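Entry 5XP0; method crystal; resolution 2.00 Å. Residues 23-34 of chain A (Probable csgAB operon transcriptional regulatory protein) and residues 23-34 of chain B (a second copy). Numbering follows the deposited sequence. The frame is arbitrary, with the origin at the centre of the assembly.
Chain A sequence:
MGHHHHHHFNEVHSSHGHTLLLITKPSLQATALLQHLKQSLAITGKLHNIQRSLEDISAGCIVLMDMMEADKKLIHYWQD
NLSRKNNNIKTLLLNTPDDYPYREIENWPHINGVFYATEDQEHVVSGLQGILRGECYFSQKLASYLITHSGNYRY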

# COMPACT_ATOMS: atom_id res chain seq x y z
N ILE A 23 5.16 -8.51 5.85
CA ILE A 23 5.67 -9.29 4.72
C ILE A 23 4.76 -8.96 3.54
O ILE A 23 3.60 -9.38 3.47
N THR A 24 5.28 -8.21 2.58
CA THR A 24 4.40 -7.67 1.55
C THR A 24 5.27 -7.30 0.36
O THR A 24 6.45 -7.67 0.30
N LYS A 25 4.65 -6.62 -0.62
CA LYS A 25 5.42 -6.03 -1.69
C LYS A 25 5.93 -4.66 -1.24
O LYS A 25 5.13 -3.82 -0.83
N PRO A 26 7.22 -4.38 -1.31
CA PRO A 26 7.70 -3.09 -0.82
C PRO A 26 7.12 -1.96 -1.66
O PRO A 26 7.01 -2.05 -2.88
N SER A 27 6.71 -0.90 -1.00
CA SER A 27 6.03 0.19 -1.68
C SER A 27 5.96 1.32 -0.68
O SER A 27 6.13 1.10 0.53
N LEU A 28 5.76 2.54 -1.18
CA LEU A 28 5.62 3.66 -0.27
C LEU A 28 4.47 3.41 0.68
O LEU A 28 4.55 3.71 1.88
N GLN A 29 3.38 2.85 0.16
CA GLN A 29 2.24 2.67 1.03
C GLN A 29 2.53 1.63 2.10
O GLN A 29 2.12 1.80 3.24
N ALA A 30 3.31 0.59 1.78
CA ALA A 30 3.67 -0.38 2.82
C ALA A 30 4.49 0.28 3.92
O ALA A 30 4.25 0.05 5.12
N THR A 31 5.44 1.14 3.56
CA THR A 31 6.17 1.87 4.58
C THR A 31 5.23 2.75 5.38
O THR A 31 5.38 2.85 6.60
N ALA A 32 4.23 3.38 4.72
CA ALA A 32 3.30 4.22 5.45
C ALA A 32 2.51 3.42 6.48
O ALA A 32 2.28 3.88 7.60
N LEU A 33 2.06 2.23 6.11
CA LEU A 33 1.32 1.41 7.08
C LEU A 33 2.23 0.96 8.22
O LEU A 33 1.86 1.06 9.40
N LEU A 34 3.44 0.50 7.88
CA LEU A 34 4.35 0.05 8.93
C LEU A 34 4.61 1.15 9.93
O LEU A 34 4.53 0.93 11.14
N ILE B 23 -4.55 5.88 -7.32
CA ILE B 23 -4.91 4.79 -8.19
C ILE B 23 -3.87 3.71 -8.00
O ILE B 23 -2.72 3.86 -8.43
N THR B 24 -4.28 2.61 -7.39
CA THR B 24 -3.36 1.57 -6.98
C THR B 24 -4.15 0.28 -6.74
O THR B 24 -5.34 0.18 -7.06
N LYS B 25 -3.49 -0.69 -6.14
CA LYS B 25 -4.19 -1.89 -5.69
C LYS B 25 -4.82 -1.59 -4.34
O LYS B 25 -4.09 -1.21 -3.41
N PRO B 26 -6.13 -1.74 -4.18
CA PRO B 26 -6.72 -1.39 -2.89
C PRO B 26 -6.17 -2.35 -1.85
O PRO B 26 -6.01 -3.55 -2.08
N SER B 27 -5.82 -1.81 -0.72
CA SER B 27 -5.14 -2.56 0.33
C SER B 27 -5.19 -1.70 1.57
O SER B 27 -5.30 -0.47 1.48
N LEU B 28 -5.03 -2.35 2.72
CA LEU B 28 -4.95 -1.58 3.95
C LEU B 28 -3.81 -0.57 3.86
O LEU B 28 -3.92 0.55 4.36
N GLN B 29 -2.68 -0.96 3.27
CA GLN B 29 -1.58 -0.01 3.26
C GLN B 29 -1.84 1.17 2.33
O GLN B 29 -1.42 2.29 2.65
N ALA B 30 -2.55 0.98 1.21
CA ALA B 30 -2.94 2.12 0.38
C ALA B 30 -3.83 3.08 1.14
O ALA B 30 -3.69 4.31 1.03
N THR B 31 -4.76 2.56 1.92
CA THR B 31 -5.59 3.41 2.76
C THR B 31 -4.76 4.18 3.76
O THR B 31 -5.01 5.38 3.99
N ALA B 32 -3.77 3.53 4.37
CA ALA B 32 -2.91 4.21 5.33
C ALA B 32 -2.15 5.33 4.65
O ALA B 32 -1.99 6.42 5.22
N LEU B 33 -1.64 5.09 3.44
CA LEU B 33 -0.94 6.17 2.76
C LEU B 33 -1.90 7.29 2.41
O LEU B 33 -1.61 8.47 2.64
N LEU B 34 -3.06 6.95 1.88
CA LEU B 34 -4.01 8.00 1.52
C LEU B 34 -4.40 8.85 2.75
O LEU B 34 -4.50 10.08 2.69

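The two copies meet mainly through helix 28-34 of each chain. The helix axes approach to 7.5 Å and cross at 79°, and the contact buries 556 Å² in total. No clear direct hydrogen bond joins the two stretches; the stretches meet through apolar contacts, and two waters bridge polar groups between them.

I23(A) lies out of reach of chain B. T24(A) points toward it, with chi1 in the t well. Its OG1 lies 3.4 Å from NE2 of Q29(B). K25(A) starts sideways, but its end comes nearer; it makes no contact within 4.5 Å. O of K25(A) accepts from water 1 at 2.8 Å. P26(A) is out of reach.

S27(A), a p rotamer, caps the helix. Its OG accepts from N of A30(A) at 2.9 Å, which satisfies an amide in the first turn. The same OG is 2.8 Å from water 1, to which it is hydrogen-bonded. Water 1 also accepts from NE2 of Q29(B) at 3.1 Å, so it links the loop and cap of chain A to the glutamine of chain B. Water 2 repeats the arrangement with K25(B), S27(B) and Q29(A).

L28(A) leaves the backbone sideways, but its t, p rotamer brings the end nearer to chain B. Its CD2 packs 4.0 Å from CD1 of L33(B).

Q29(A) points toward chain B and has the largest covered area, 93 Å². Chi1 is p and chi2 is near -92°, between wells. Its CB sits 3.4 Å from O of Q29(B) and 3.7 Å from CB of L33(B). The two glutamines meet through their aliphatic parts, CG of Q29(A) to CG of Q29(B) at 3.6 Å. NE2 of Q29(A) donates to water 2 at 3.1 Å. NE2 of Q29(A) is also 3.3 Å from OG1 of T24(B), but the angle is too poor for a hydrogen bond.

A30(A) points sideways; its CA lies 3.9 Å from CB of Q29(B). T31(A) points away. Its p rotamer turns OG1 back to donate to O of L28(A) at 2.5 Å.

A32(A) points toward chain B. Its CB is 4.0 Å from CB of L33(B).

L33(A), rotamer t, p, also points in. Its CD1 touches CD2 of L28(B) at 3.9 Å and CB of A32(B) at 4.0 Å. Its CB lies 3.7 Å from CB of Q29(B), reciprocating the Q29(A) contact. L34(A) is out of reach.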

# COMPACT_ATOMS: atom_id res chain seq x y z
CB ILE A 23 5.71 -10.78 5.03
CG1 ILE A 23 6.69 -11.06 6.17
CG2 ILE A 23 6.14 -11.55 3.82
CD1 ILE A 23 6.84 -12.52 6.53
CB THR A 24 3.61 -6.46 2.06
OG1 THR A 24 2.65 -6.08 1.04
CG2 THR A 24 4.50 -5.29 2.32
CB LYS A 25 4.59 -5.92 -2.97
CG LYS A 25 5.30 -5.17 -4.10
CD LYS A 25 4.60 -5.28 -5.46
CE LYS A 25 3.15 -4.93 -5.41
NZ LYS A 25 2.57 -5.17 -6.75
CB PRO A 26 9.23 -3.18 -0.98
CG PRO A 26 9.52 -4.65 -1.08
CD PRO A 26 8.31 -5.27 -1.74
CB SER A 27 4.62 -0.23 -2.14
OG SER A 27 3.86 -0.37 -0.95
CB LEU A 28 5.43 4.98 -1.05
CG LEU A 28 5.32 6.24 -0.15
CD1 LEU A 28 6.63 6.53 0.51
CD2 LEU A 28 4.87 7.45 -0.96
CB GLN A 29 0.97 2.38 0.23
CG GLN A 29 0.93 1.17 -0.65
CD GLN A 29 1.37 1.52 -2.08
OE1 GLN A 29 2.37 2.24 -2.29
NE2 GLN A 29 0.64 1.02 -3.05
CB ALA A 30 4.45 -1.54 2.19
CB THR A 31 7.30 2.72 3.99
OG1 THR A 31 6.76 3.72 3.13
CG2 THR A 31 8.17 1.90 3.24
CB ALA A 32 2.33 4.93 4.50
CB LEU A 33 0.69 0.19 6.37
CG LEU A 33 -0.01 -0.82 7.29
CD1 LEU A 33 -1.22 -0.20 7.90
CD2 LEU A 33 -0.36 -2.16 6.59
CB LEU A 34 5.66 -0.46 8.32
CG LEU A 34 6.69 -1.02 9.31
CD1 LEU A 34 6.13 -2.27 10.02
CD2 LEU A 34 7.97 -1.36 8.62
CB ILE B 23 -5.01 5.22 -9.64
CG1 ILE B 23 -6.07 6.30 -9.81
CG2 ILE B 23 -5.35 3.98 -10.55
CD1 ILE B 23 -6.21 6.81 -11.25
CB THR B 24 -2.62 2.02 -5.72
OG1 THR B 24 -1.66 1.01 -5.35
CG2 THR B 24 -3.63 2.24 -4.65
CB LYS B 25 -3.22 -3.05 -5.52
CG LYS B 25 -3.86 -4.30 -4.88
CD LYS B 25 -2.82 -5.41 -4.70
CE LYS B 25 -2.42 -6.10 -5.96
NZ LYS B 25 -1.85 -7.46 -5.62
CB PRO B 26 -8.24 -1.57 -3.11
CG PRO B 26 -8.42 -1.57 -4.56
CD PRO B 26 -7.17 -2.14 -5.15
CB SER B 27 -3.68 -2.86 -0.03
OG SER B 27 -2.93 -1.65 -0.04
CB LEU B 28 -4.74 -2.48 5.16
CG LEU B 28 -4.79 -1.68 6.47
CD1 LEU B 28 -6.22 -1.19 6.75
CD2 LEU B 28 -4.34 -2.50 7.59
CB GLN B 29 -0.25 -0.67 2.92
CG GLN B 29 -0.21 -1.39 1.68
CD GLN B 29 -0.56 -2.86 1.82
OE1 GLN B 29 -1.53 -3.23 2.49
NE2 GLN B 29 0.23 -3.71 1.18
CB ALA B 30 -3.63 1.61 -0.88
CB THR B 31 -6.64 2.54 3.49
OG1 THR B 31 -7.51 1.98 2.52
CG2 THR B 31 -7.42 3.36 4.52
CB ALA B 32 -1.90 3.27 5.98
CB LEU B 33 -0.25 5.68 1.49
CG LEU B 33 0.43 6.79 0.67
CD1 LEU B 33 1.58 7.48 1.35
CD2 LEU B 33 0.94 6.16 -0.62
CB LEU B 34 -5.22 7.38 0.88
CG LEU B 34 -6.26 8.43 0.46
CD1 LEU B 34 -5.75 9.35 -0.64
CD2 LEU B 34 -7.52 7.72 0.07
O HOH W 1 2.57 -2.80 -0.65
O HOH W 2 -1.53 -1.02 -2.35